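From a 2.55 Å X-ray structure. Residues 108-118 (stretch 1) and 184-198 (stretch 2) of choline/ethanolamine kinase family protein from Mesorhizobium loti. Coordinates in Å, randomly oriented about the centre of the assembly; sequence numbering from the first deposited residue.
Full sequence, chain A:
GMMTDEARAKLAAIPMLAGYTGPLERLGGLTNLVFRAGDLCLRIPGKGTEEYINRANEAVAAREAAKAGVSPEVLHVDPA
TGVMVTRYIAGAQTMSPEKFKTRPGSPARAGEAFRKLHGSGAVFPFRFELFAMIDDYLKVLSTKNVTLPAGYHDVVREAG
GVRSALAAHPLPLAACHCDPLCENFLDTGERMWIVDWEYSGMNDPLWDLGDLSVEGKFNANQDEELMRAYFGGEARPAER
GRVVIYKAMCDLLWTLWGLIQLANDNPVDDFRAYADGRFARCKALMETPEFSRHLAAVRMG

Stretch 1 (108-118) ARAGEAFRKLH
Stretch 2 184-198: NFLDTGERMWIVDWE

Residues 108-118 form a regular α-helix, phi/psi near -63/-41, that lies across a β-hairpin built from strands 185-187 and 192-194. The helix runs at 118° to the first strand, with axes 10.3 Å apart at closest, and at 54° to the second, 7.9 Å away; together the stretches bury 590 Å². The apolar contact is interior, Phe 185, Met 192 and Ile 194 packing on the buried Ala 110, Ala 113 and Phe 114, while the Arg 109 end is partly exposed.

Phe 185 (chi1 -74°, chi2 86°) opens the hairpin facing the helix. Its edge meets the face of Phe 114 (chi1 m, chi2 -39°) in an offset edge-to-face pair, centroids 5.8 Å apart and planes at 84°, CZ to CZ 3.8 Å. Phe 185 CE2 lies 4.1 Å from CB of Ala 110, whose small methyl lets the ring come close. Leu 186 pairs with Trp 193 through both backbone hydrogen bonds: Leu 186 N to Trp 193 O is 3.0 Å and Trp 193 N to Leu 186 O is 2.9 Å.

Asp 187 (chi1 t) supplies the polar anchor. Arg 109, with chi1 to chi3 m, t, m, donates NE to Asp 187 OD1 (3.0 Å) and NH2 to Asp 187 OD2 (3.2 Å), a nearly linear two-pronged salt bridge. Thr 188 (chi1 p) braces the turn, its OG1 accepting from N of Glu 190 (3.1 Å) and N of Arg 191 (3.2 Å). The turn passes close by: Gly 189 O sits over one guanidinium face.

Arg 191 and Arg 109 set the register, CA atoms 5.7 Å apart. Met 192, present as selenomethionine (chi1 m, chi2 -98°), then turns inward, its flexible chain following the helix surface, CG 3.5 Å from Arg 109 CB. Trp 193 points away, whereas Ile 194 (m, t) points back and sets CD1 3.9 Å from Ala 113 CB, where a short side chain permits close packing, and 4.2 Å from Phe 114 CE1. Beyond the strand, Trp 197 (chi1 -60°, chi2 86°) brings CZ3 within 3.9 Å of Leu 117 CD2, extending the apolar contact.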

# COMPACT_ATOMS: atom_id res chain seq x y z
N ALA A 108 13.42 9.15 2.15
CA ALA A 108 13.32 10.34 1.35
C ALA A 108 13.00 9.94 -0.09
O ALA A 108 12.15 10.55 -0.75
CB ALA A 108 14.61 11.15 1.42
N ARG A 109 13.64 8.88 -0.56
CA ARG A 109 13.42 8.41 -1.92
C ARG A 109 11.99 7.92 -2.09
O ARG A 109 11.43 8.07 -3.19
CB ARG A 109 14.47 7.36 -2.33
CG ARG A 109 15.88 7.99 -2.56
CD ARG A 109 16.87 7.07 -3.28
NE ARG A 109 17.28 5.91 -2.51
CZ ARG A 109 18.12 5.96 -1.48
NH1 ARG A 109 18.66 7.11 -1.10
NH2 ARG A 109 18.43 4.85 -0.82
N ALA A 110 11.40 7.36 -1.03
CA ALA A 110 9.98 6.99 -1.05
C ALA A 110 9.11 8.26 -1.19
O ALA A 110 8.17 8.29 -1.98
CB ALA A 110 9.61 6.23 0.19
N GLY A 111 9.44 9.30 -0.43
CA GLY A 111 8.72 10.58 -0.49
C GLY A 111 8.83 11.22 -1.86
O GLY A 111 7.86 11.75 -2.39
N GLU A 112 10.01 11.13 -2.47
CA GLU A 112 10.21 11.66 -3.83
C GLU A 112 9.35 10.89 -4.82
O GLU A 112 8.76 11.49 -5.71
CB GLU A 112 11.70 11.66 -4.20
CG GLU A 112 12.45 12.85 -3.48
CD GLU A 112 13.93 12.60 -3.05
OE1 GLU A 112 14.61 11.66 -3.52
OE2 GLU A 112 14.42 13.40 -2.19
N ALA A 113 9.22 9.57 -4.63
CA ALA A 113 8.39 8.76 -5.54
C ALA A 113 6.92 9.17 -5.40
O ALA A 113 6.24 9.40 -6.41
CB ALA A 113 8.56 7.27 -5.27
N PHE A 114 6.43 9.26 -4.16
CA PHE A 114 5.06 9.71 -3.96
C PHE A 114 4.87 11.09 -4.57
O PHE A 114 3.86 11.38 -5.21
CB PHE A 114 4.71 9.78 -2.47
CG PHE A 114 4.49 8.45 -1.81
CD1 PHE A 114 3.83 7.42 -2.47
CD2 PHE A 114 4.88 8.25 -0.50
CE1 PHE A 114 3.62 6.20 -1.83
CE2 PHE A 114 4.65 7.04 0.14
CZ PHE A 114 4.02 6.02 -0.52
N ARG A 115 5.85 11.96 -4.37
CA ARG A 115 5.74 13.33 -4.84
C ARG A 115 5.55 13.37 -6.33
O ARG A 115 4.74 14.14 -6.84
CB ARG A 115 6.99 14.10 -4.47
CG ARG A 115 6.94 15.59 -4.75
CD ARG A 115 8.13 16.22 -4.09
NE ARG A 115 8.34 17.61 -4.42
CZ ARG A 115 9.39 18.31 -4.01
NH1 ARG A 115 10.31 17.76 -3.24
NH2 ARG A 115 9.52 19.57 -4.37
N LYS A 116 6.31 12.54 -7.03
CA LYS A 116 6.23 12.44 -8.46
C LYS A 116 4.87 11.90 -8.86
O LYS A 116 4.25 12.42 -9.81
CB LYS A 116 7.33 11.53 -8.99
CG LYS A 116 7.57 11.69 -10.50
CD LYS A 116 8.90 11.02 -10.88
CE LYS A 116 9.11 10.94 -12.37
NZ LYS A 116 10.20 9.97 -12.62
N LEU A 117 4.41 10.90 -8.11
CA LEU A 117 3.12 10.26 -8.37
C LEU A 117 1.98 11.21 -8.22
O LEU A 117 1.22 11.42 -9.15
CB LEU A 117 2.89 9.06 -7.44
CG LEU A 117 1.51 8.38 -7.50
CD1 LEU A 117 1.26 7.84 -8.91
CD2 LEU A 117 1.35 7.29 -6.42
N HIS A 118 1.85 11.78 -7.02
CA HIS A 118 0.72 12.67 -6.71
C HIS A 118 0.75 13.92 -7.56
O HIS A 118 -0.27 14.43 -7.96
CB HIS A 118 0.73 13.03 -5.24
CG HIS A 118 0.61 11.86 -4.32
ND1 HIS A 118 1.03 11.89 -3.01
CD2 HIS A 118 0.14 10.61 -4.54
CE1 HIS A 118 0.82 10.71 -2.46
NE2 HIS A 118 0.27 9.91 -3.36
N ASN A 184 6.56 -3.42 -2.12
CA ASN A 184 6.18 -2.76 -3.37
C ASN A 184 7.16 -1.70 -3.87
O ASN A 184 6.92 -1.11 -4.92
CB ASN A 184 4.79 -2.13 -3.20
CG ASN A 184 3.70 -3.18 -3.08
OD1 ASN A 184 3.86 -4.30 -3.57
ND2 ASN A 184 2.57 -2.81 -2.46
N PHE A 185 8.23 -1.43 -3.12
CA PHE A 185 9.21 -0.43 -3.50
C PHE A 185 10.49 -1.08 -3.97
O PHE A 185 11.05 -1.92 -3.27
CB PHE A 185 9.54 0.49 -2.33
CG PHE A 185 8.46 1.48 -2.01
CD1 PHE A 185 7.41 1.13 -1.17
CD2 PHE A 185 8.51 2.77 -2.53
CE1 PHE A 185 6.42 2.03 -0.87
CE2 PHE A 185 7.52 3.68 -2.24
CZ PHE A 185 6.47 3.31 -1.40
N LEU A 186 10.94 -0.67 -5.15
CA LEU A 186 12.19 -1.15 -5.70
C LEU A 186 13.14 0.02 -5.67
O LEU A 186 12.90 1.04 -6.31
CB LEU A 186 12.00 -1.65 -7.13
CG LEU A 186 10.81 -2.61 -7.32
CD1 LEU A 186 10.78 -3.05 -8.78
CD2 LEU A 186 10.84 -3.81 -6.35
N ASP A 187 14.24 -0.14 -4.93
CA ASP A 187 15.17 0.94 -4.74
C ASP A 187 16.43 0.77 -5.57
O ASP A 187 17.15 -0.21 -5.40
CB ASP A 187 15.57 0.99 -3.26
CG ASP A 187 16.46 2.17 -2.92
OD1 ASP A 187 16.40 3.21 -3.62
OD2 ASP A 187 17.21 2.07 -1.92
N THR A 188 16.71 1.70 -6.47
CA THR A 188 18.01 1.66 -7.11
C THR A 188 18.83 2.35 -6.05
O THR A 188 18.46 2.34 -4.88
CB THR A 188 18.05 2.38 -8.47
OG1 THR A 188 17.96 3.80 -8.28
CG2 THR A 188 16.93 1.90 -9.34
N GLY A 189 19.96 2.94 -6.41
CA GLY A 189 20.65 3.71 -5.38
C GLY A 189 19.96 5.05 -5.13
O GLY A 189 19.88 5.52 -4.01
N GLU A 190 19.41 5.61 -6.21
CA GLU A 190 19.01 7.01 -6.26
C GLU A 190 17.52 7.28 -6.39
O GLU A 190 17.08 8.41 -6.18
CB GLU A 190 19.76 7.64 -7.43
CG GLU A 190 21.29 7.71 -7.19
CD GLU A 190 22.14 7.69 -8.47
OE1 GLU A 190 21.59 7.89 -9.58
OE2 GLU A 190 23.36 7.47 -8.36
N ARG A 191 16.73 6.26 -6.73
CA ARG A 191 15.30 6.43 -6.89
C ARG A 191 14.52 5.15 -6.64
O ARG A 191 15.02 4.02 -6.82
CB ARG A 191 14.97 6.96 -8.29
CG ARG A 191 15.22 5.99 -9.45
CD ARG A 191 14.39 6.39 -10.66
NE ARG A 191 12.98 6.41 -10.32
CZ ARG A 191 12.01 6.85 -11.12
NH1 ARG A 191 12.28 7.34 -12.34
NH2 ARG A 191 10.75 6.81 -10.69
N MSE A 192 13.28 5.35 -6.23
CA MSE A 192 12.39 4.26 -5.92
C MSE A 192 11.42 4.19 -7.05
O MSE A 192 11.02 5.23 -7.56
CB MSE A 192 11.58 4.59 -4.68
CG MSE A 192 12.40 4.77 -3.47
SE MSE A 192 12.39 3.19 -2.50
CE MSE A 192 13.87 3.57 -1.18
N TRP A 193 11.09 2.96 -7.44
CA TRP A 193 9.95 2.70 -8.29
C TRP A 193 8.92 2.03 -7.39
O TRP A 193 9.25 1.52 -6.31
CB TRP A 193 10.32 1.77 -9.40
CG TRP A 193 11.43 2.23 -10.31
CD1 TRP A 193 12.77 2.08 -10.11
CD2 TRP A 193 11.29 2.85 -11.58
NE1 TRP A 193 13.47 2.59 -11.17
CE2 TRP A 193 12.59 3.07 -12.09
CE3 TRP A 193 10.19 3.26 -12.33
CZ2 TRP A 193 12.82 3.67 -13.33
CZ3 TRP A 193 10.41 3.86 -13.58
CH2 TRP A 193 11.73 4.06 -14.06
N ILE A 194 7.67 2.03 -7.81
CA ILE A 194 6.61 1.38 -7.05
C ILE A 194 5.84 0.44 -7.99
O ILE A 194 5.61 0.78 -9.14
CB ILE A 194 5.65 2.41 -6.40
CG1 ILE A 194 6.44 3.62 -5.86
CG2 ILE A 194 4.85 1.76 -5.31
CD1 ILE A 194 5.63 4.70 -5.23
N VAL A 195 5.47 -0.73 -7.46
CA VAL A 195 4.71 -1.75 -8.20
C VAL A 195 3.46 -2.14 -7.42
O VAL A 195 3.31 -1.74 -6.27
CB VAL A 195 5.59 -3.02 -8.42
CG1 VAL A 195 6.91 -2.62 -9.03
CG2 VAL A 195 5.81 -3.79 -7.10
N ASP A 196 2.61 -2.97 -8.02
CA ASP A 196 1.38 -3.51 -7.41
C ASP A 196 0.31 -2.47 -7.21
O ASP A 196 0.07 -2.00 -6.10
CB ASP A 196 1.66 -4.25 -6.10
CG ASP A 196 1.40 -5.75 -6.19
OD1 ASP A 196 1.99 -6.42 -7.07
OD2 ASP A 196 0.62 -6.26 -5.35
N TRP A 197 -0.36 -2.13 -8.30
CA TRP A 197 -1.32 -1.04 -8.29
C TRP A 197 -2.74 -1.50 -8.19
O TRP A 197 -3.66 -0.77 -8.52
CB TRP A 197 -1.12 -0.20 -9.56
CG TRP A 197 0.25 0.36 -9.60
CD1 TRP A 197 1.36 -0.26 -10.08
CD2 TRP A 197 0.69 1.62 -9.09
NE1 TRP A 197 2.46 0.54 -9.93
CE2 TRP A 197 2.07 1.70 -9.31
CE3 TRP A 197 0.04 2.69 -8.47
CZ2 TRP A 197 2.82 2.82 -8.94
CZ3 TRP A 197 0.78 3.80 -8.10
CH2 TRP A 197 2.16 3.85 -8.34
N GLU A 198 -2.95 -2.70 -7.67
CA GLU A 198 -4.30 -3.26 -7.61
C GLU A 198 -5.28 -2.50 -6.70
O GLU A 198 -6.49 -2.52 -6.95
CB GLU A 198 -4.26 -4.74 -7.24
CG GLU A 198 -3.73 -5.02 -5.85
CD GLU A 198 -3.35 -6.46 -5.65
OE1 GLU A 198 -4.18 -7.36 -5.96
OE2 GLU A 198 -2.21 -6.70 -5.18